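Local coordinates for aminopeptidase C (Lactobacillus rhamnosus, PDB 4K7C), which probably removes amino acids from the N-terminal end of peptides as a papain-like cysteine aminopeptidase that assembles from six copies, at residues A[101-113]-A[204-216]. Residues are numbered along the deposited sequence; the frame is centred on the assembly and turned at random.
Sequences FWDKFEKSNYFYE and KQKMLAEDYRILA
The Phe-105 ring enters a hole between Leu-208, Asp-211, Tyr-212 and Leu-215, its CE1 edge 3.3 Å from Leu-208 O and one face met by the edge of Tyr-212, planes at 79°. Tyr-212 in turn offers a face to the edge of Phe-101 in an offset edge-to-face pair, Phe-101 CZ lying 3.5 Å from Tyr-212 CE1, which completes an aromatic cluster. Leu-215 CD1 packs on Phe-105 CB at 3.7 Å. Tyr-112 OH lies 2.5 Å from Asp-211 OD2, while the selenium of selenomethionine Met-207 sits over the Tyr-112 ring, 4.3 Å from its centroid. Lys-204 runs out with CG anti to the backbone N (chi1 -167°), then bends at chi3; NZ bonds Asn-109 OD1 at 2.9 Å and forms a salt bridge with Glu-113 OE2 at 2.7 Å, on the anti side of that oxygen. A methionine in place of Lys-204 would probably leave the Glu-113 carboxylate without its cation. In the second shell, Lys-179 pairs with Asp-211 OD1, and the backbone carbonyls of Ser-2 and Ala-3 of the second subunit accept from Lys-204 NZ and Asn-109 ND2 respectively. Lys-204 thus ties antiparallel helices 96-117 and 197-219 to the subunit interface, its charge probably steadied by Glu-113.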
# COMPACT_ATOMS: atom_id res chain seq x y z
N PHE A 101 27.67 19.02 -7.61
CA PHE A 101 27.79 19.90 -8.78
C PHE A 101 29.28 20.09 -9.24
O PHE A 101 29.60 19.84 -10.38
CB PHE A 101 27.07 21.26 -8.50
CG PHE A 101 27.09 22.22 -9.71
CD1 PHE A 101 25.99 22.44 -10.52
CD2 PHE A 101 28.27 22.86 -10.05
CE1 PHE A 101 26.06 23.32 -11.59
CE2 PHE A 101 28.35 23.70 -11.13
CZ PHE A 101 27.27 23.89 -11.94
N TRP A 102 30.13 20.56 -8.32
CA TRP A 102 31.51 20.91 -8.59
C TRP A 102 32.33 19.66 -8.89
O TRP A 102 33.16 19.67 -9.79
CB TRP A 102 32.07 21.68 -7.44
CG TRP A 102 31.45 23.04 -7.32
CD1 TRP A 102 30.79 23.57 -6.24
CD2 TRP A 102 31.43 24.05 -8.33
NE1 TRP A 102 30.39 24.85 -6.53
CE2 TRP A 102 30.77 25.17 -7.79
CE3 TRP A 102 31.92 24.13 -9.62
CZ2 TRP A 102 30.58 26.40 -8.54
CZ3 TRP A 102 31.72 25.31 -10.37
CH2 TRP A 102 31.04 26.42 -9.84
N ASP A 103 31.99 18.55 -8.25
CA ASP A 103 32.63 17.30 -8.55
C ASP A 103 32.41 16.88 -10.02
O ASP A 103 33.36 16.58 -10.82
CB ASP A 103 32.17 16.20 -7.60
CG ASP A 103 32.90 14.90 -7.84
OD1 ASP A 103 34.16 14.93 -7.75
OD2 ASP A 103 32.20 13.83 -8.11
N LYS A 104 31.18 16.80 -10.46
CA LYS A 104 30.86 16.52 -11.84
C LYS A 104 31.45 17.45 -12.86
O LYS A 104 31.88 17.06 -13.91
CB LYS A 104 29.34 16.49 -12.02
CG LYS A 104 28.59 15.37 -11.35
CD LYS A 104 27.93 14.47 -12.35
CE LYS A 104 27.33 13.16 -11.79
NZ LYS A 104 28.28 12.21 -11.17
N PHE A 105 31.40 18.75 -12.57
CA PHE A 105 31.94 19.69 -13.50
C PHE A 105 33.48 19.56 -13.60
O PHE A 105 34.02 19.51 -14.70
CB PHE A 105 31.51 21.10 -13.12
CG PHE A 105 31.80 22.10 -14.21
CD1 PHE A 105 31.34 21.87 -15.51
CD2 PHE A 105 32.50 23.24 -13.93
CE1 PHE A 105 31.64 22.72 -16.54
CE2 PHE A 105 32.76 24.13 -15.00
CZ PHE A 105 32.28 23.88 -16.27
N GLU A 106 34.15 19.45 -12.46
CA GLU A 106 35.64 19.30 -12.41
C GLU A 106 36.00 17.98 -13.04
O GLU A 106 36.88 17.93 -13.86
CB GLU A 106 36.16 19.38 -10.99
CG GLU A 106 36.11 20.80 -10.44
CD GLU A 106 37.25 21.74 -10.96
OE1 GLU A 106 38.22 21.31 -11.64
OE2 GLU A 106 37.12 22.97 -10.66
N LYS A 107 35.22 16.92 -12.76
CA LYS A 107 35.50 15.63 -13.44
C LYS A 107 35.38 15.68 -14.98
O LYS A 107 36.08 14.94 -15.62
CB LYS A 107 34.64 14.52 -12.85
CG LYS A 107 35.05 14.03 -11.50
CD LYS A 107 34.03 13.01 -10.92
CE LYS A 107 34.63 12.32 -9.74
NZ LYS A 107 33.52 11.73 -8.92
N SER A 108 34.47 16.49 -15.53
CA SER A 108 34.30 16.70 -16.97
C SER A 108 35.62 17.23 -17.60
O SER A 108 36.21 16.60 -18.48
CB SER A 108 33.04 17.58 -17.26
OG SER A 108 31.79 17.03 -16.73
N ASN A 109 36.17 18.27 -16.98
CA ASN A 109 37.48 18.82 -17.33
C ASN A 109 38.64 17.84 -17.11
O ASN A 109 39.52 17.71 -18.01
CB ASN A 109 37.73 20.06 -16.48
CG ASN A 109 38.96 20.83 -16.95
OD1 ASN A 109 38.98 21.25 -18.12
ND2 ASN A 109 39.92 21.01 -16.10
N TYR A 110 38.63 17.17 -15.96
CA TYR A 110 39.59 16.08 -15.71
C TYR A 110 39.62 15.04 -16.80
O TYR A 110 40.69 14.73 -17.31
CB TYR A 110 39.40 15.46 -14.31
CG TYR A 110 40.65 14.88 -13.72
CD1 TYR A 110 41.42 15.62 -12.87
CD2 TYR A 110 41.06 13.59 -13.99
CE1 TYR A 110 42.56 15.14 -12.29
CE2 TYR A 110 42.24 13.10 -13.42
CZ TYR A 110 42.98 13.89 -12.60
OH TYR A 110 44.14 13.46 -11.98
N PHE A 111 38.43 14.57 -17.23
CA PHE A 111 38.30 13.62 -18.29
C PHE A 111 38.89 14.16 -19.62
O PHE A 111 39.62 13.46 -20.31
CB PHE A 111 36.82 13.23 -18.47
CG PHE A 111 36.56 12.37 -19.67
CD1 PHE A 111 36.73 10.99 -19.62
CD2 PHE A 111 36.07 12.94 -20.82
CE1 PHE A 111 36.46 10.23 -20.77
CE2 PHE A 111 35.85 12.23 -21.95
CZ PHE A 111 36.02 10.84 -21.94
N TYR A 112 38.57 15.40 -19.96
CA TYR A 112 39.06 15.96 -21.22
C TYR A 112 40.59 16.00 -21.19
O TYR A 112 41.25 15.77 -22.22
CB TYR A 112 38.51 17.33 -21.46
CG TYR A 112 37.03 17.42 -21.66
CD1 TYR A 112 36.30 16.45 -22.35
CD2 TYR A 112 36.32 18.54 -21.19
CE1 TYR A 112 34.93 16.57 -22.60
CE2 TYR A 112 34.95 18.68 -21.42
CZ TYR A 112 34.22 17.69 -22.08
OH TYR A 112 32.84 17.77 -22.34
N GLU A 113 41.15 16.36 -20.06
CA GLU A 113 42.61 16.48 -19.95
C GLU A 113 43.23 15.08 -20.06
O GLU A 113 44.33 14.90 -20.65
CB GLU A 113 43.02 17.22 -18.67
CG GLU A 113 42.74 18.73 -18.74
CD GLU A 113 43.58 19.40 -19.82
OE1 GLU A 113 44.77 18.97 -19.93
OE2 GLU A 113 43.07 20.30 -20.53
N LYS A 204 37.63 22.83 -25.96
CA LYS A 204 37.40 22.35 -24.58
C LYS A 204 36.50 23.35 -23.86
O LYS A 204 35.63 22.98 -23.15
CB LYS A 204 38.69 22.08 -23.82
CG LYS A 204 38.41 21.29 -22.56
CD LYS A 204 39.54 21.07 -21.57
CE LYS A 204 40.16 22.37 -21.10
NZ LYS A 204 41.06 22.01 -20.00
N GLN A 205 36.75 24.66 -24.00
CA GLN A 205 35.90 25.66 -23.33
C GLN A 205 34.44 25.64 -23.80
O GLN A 205 33.57 25.83 -23.01
CB GLN A 205 36.53 27.08 -23.45
CG GLN A 205 37.87 27.08 -22.69
CD GLN A 205 37.65 26.85 -21.15
OE1 GLN A 205 36.73 27.43 -20.60
NE2 GLN A 205 38.45 26.03 -20.51
N LYS A 206 34.19 25.39 -25.08
CA LYS A 206 32.85 25.31 -25.59
C LYS A 206 32.19 24.03 -24.98
O LYS A 206 31.02 24.12 -24.56
CB LYS A 206 32.85 25.29 -27.12
CG LYS A 206 31.52 24.91 -27.78
CD LYS A 206 31.65 24.16 -29.13
CE LYS A 206 30.56 23.08 -29.38
NZ LYS A 206 30.89 21.70 -28.86
N MSE A 207 32.95 22.94 -24.93
CA MSE A 207 32.47 21.62 -24.36
C MSE A 207 32.07 21.80 -22.91
O MSE A 207 30.97 21.38 -22.49
CB MSE A 207 33.52 20.54 -24.42
CG MSE A 207 33.81 20.20 -25.88
SE MSE A 207 35.46 19.12 -25.91
CE MSE A 207 35.35 19.07 -27.85
N LEU A 208 32.90 22.50 -22.17
CA LEU A 208 32.66 22.80 -20.75
C LEU A 208 31.47 23.69 -20.55
O LEU A 208 30.74 23.48 -19.58
CB LEU A 208 33.89 23.34 -20.04
CG LEU A 208 35.01 22.30 -19.83
CD1 LEU A 208 36.22 22.96 -19.30
CD2 LEU A 208 34.62 21.22 -18.88
N ALA A 209 31.23 24.67 -21.44
CA ALA A 209 30.06 25.55 -21.34
C ALA A 209 28.78 24.71 -21.41
O ALA A 209 27.88 24.93 -20.69
CB ALA A 209 29.98 26.62 -22.42
N GLU A 210 28.76 23.77 -22.32
CA GLU A 210 27.64 22.83 -22.45
C GLU A 210 27.52 21.96 -21.22
O GLU A 210 26.40 21.78 -20.76
CB GLU A 210 27.88 21.97 -23.69
CG GLU A 210 27.84 22.76 -24.98
CD GLU A 210 28.52 22.11 -26.18
OE1 GLU A 210 29.35 21.18 -25.95
OE2 GLU A 210 28.17 22.49 -27.30
N ASP A 211 28.60 21.36 -20.73
CA ASP A 211 28.55 20.59 -19.51
C ASP A 211 28.02 21.40 -18.31
O ASP A 211 27.25 20.87 -17.49
CB ASP A 211 29.92 19.98 -19.18
CG ASP A 211 30.49 19.15 -20.33
OD1 ASP A 211 29.67 18.80 -21.22
OD2 ASP A 211 31.78 18.92 -20.33
N TYR A 212 28.47 22.65 -18.20
CA TYR A 212 28.00 23.54 -17.17
C TYR A 212 26.47 23.65 -17.20
O TYR A 212 25.79 23.55 -16.15
CB TYR A 212 28.73 24.93 -17.24
CG TYR A 212 28.36 25.83 -16.07
CD1 TYR A 212 29.04 25.77 -14.90
CD2 TYR A 212 27.22 26.62 -16.10
CE1 TYR A 212 28.68 26.50 -13.80
CE2 TYR A 212 26.86 27.39 -14.99
CZ TYR A 212 27.61 27.31 -13.85
OH TYR A 212 27.24 28.04 -12.76
N ARG A 213 25.92 23.85 -18.37
CA ARG A 213 24.49 23.97 -18.57
C ARG A 213 23.70 22.68 -18.23
O ARG A 213 22.64 22.76 -17.61
CB ARG A 213 24.22 24.46 -19.96
CG ARG A 213 22.75 24.46 -20.29
CD ARG A 213 22.46 25.25 -21.52
NE ARG A 213 22.94 24.71 -22.75
CZ ARG A 213 24.01 25.25 -23.40
NH1 ARG A 213 24.36 24.79 -24.59
NH2 ARG A 213 24.76 26.22 -22.81
N ILE A 214 24.24 21.52 -18.59
CA ILE A 214 23.63 20.22 -18.19
C ILE A 214 23.56 20.07 -16.68
O ILE A 214 22.55 19.70 -16.12
CB ILE A 214 24.46 19.03 -18.81
CG1 ILE A 214 24.30 19.06 -20.32
CG2 ILE A 214 24.08 17.71 -18.14
CD1 ILE A 214 25.29 18.17 -21.07
N LEU A 215 24.62 20.48 -15.99
CA LEU A 215 24.61 20.45 -14.53
C LEU A 215 23.76 21.53 -13.86
O LEU A 215 23.13 21.28 -12.88
CB LEU A 215 26.05 20.48 -14.04
CG LEU A 215 26.84 19.30 -14.48
CD1 LEU A 215 28.32 19.53 -14.23
CD2 LEU A 215 26.48 18.00 -13.76
N ALA A 216 23.70 22.74 -14.44
CA ALA A 216 22.87 23.80 -13.89
C ALA A 216 21.42 23.39 -14.04
O ALA A 216 20.58 23.52 -13.09
CB ALA A 216 23.18 25.09 -14.62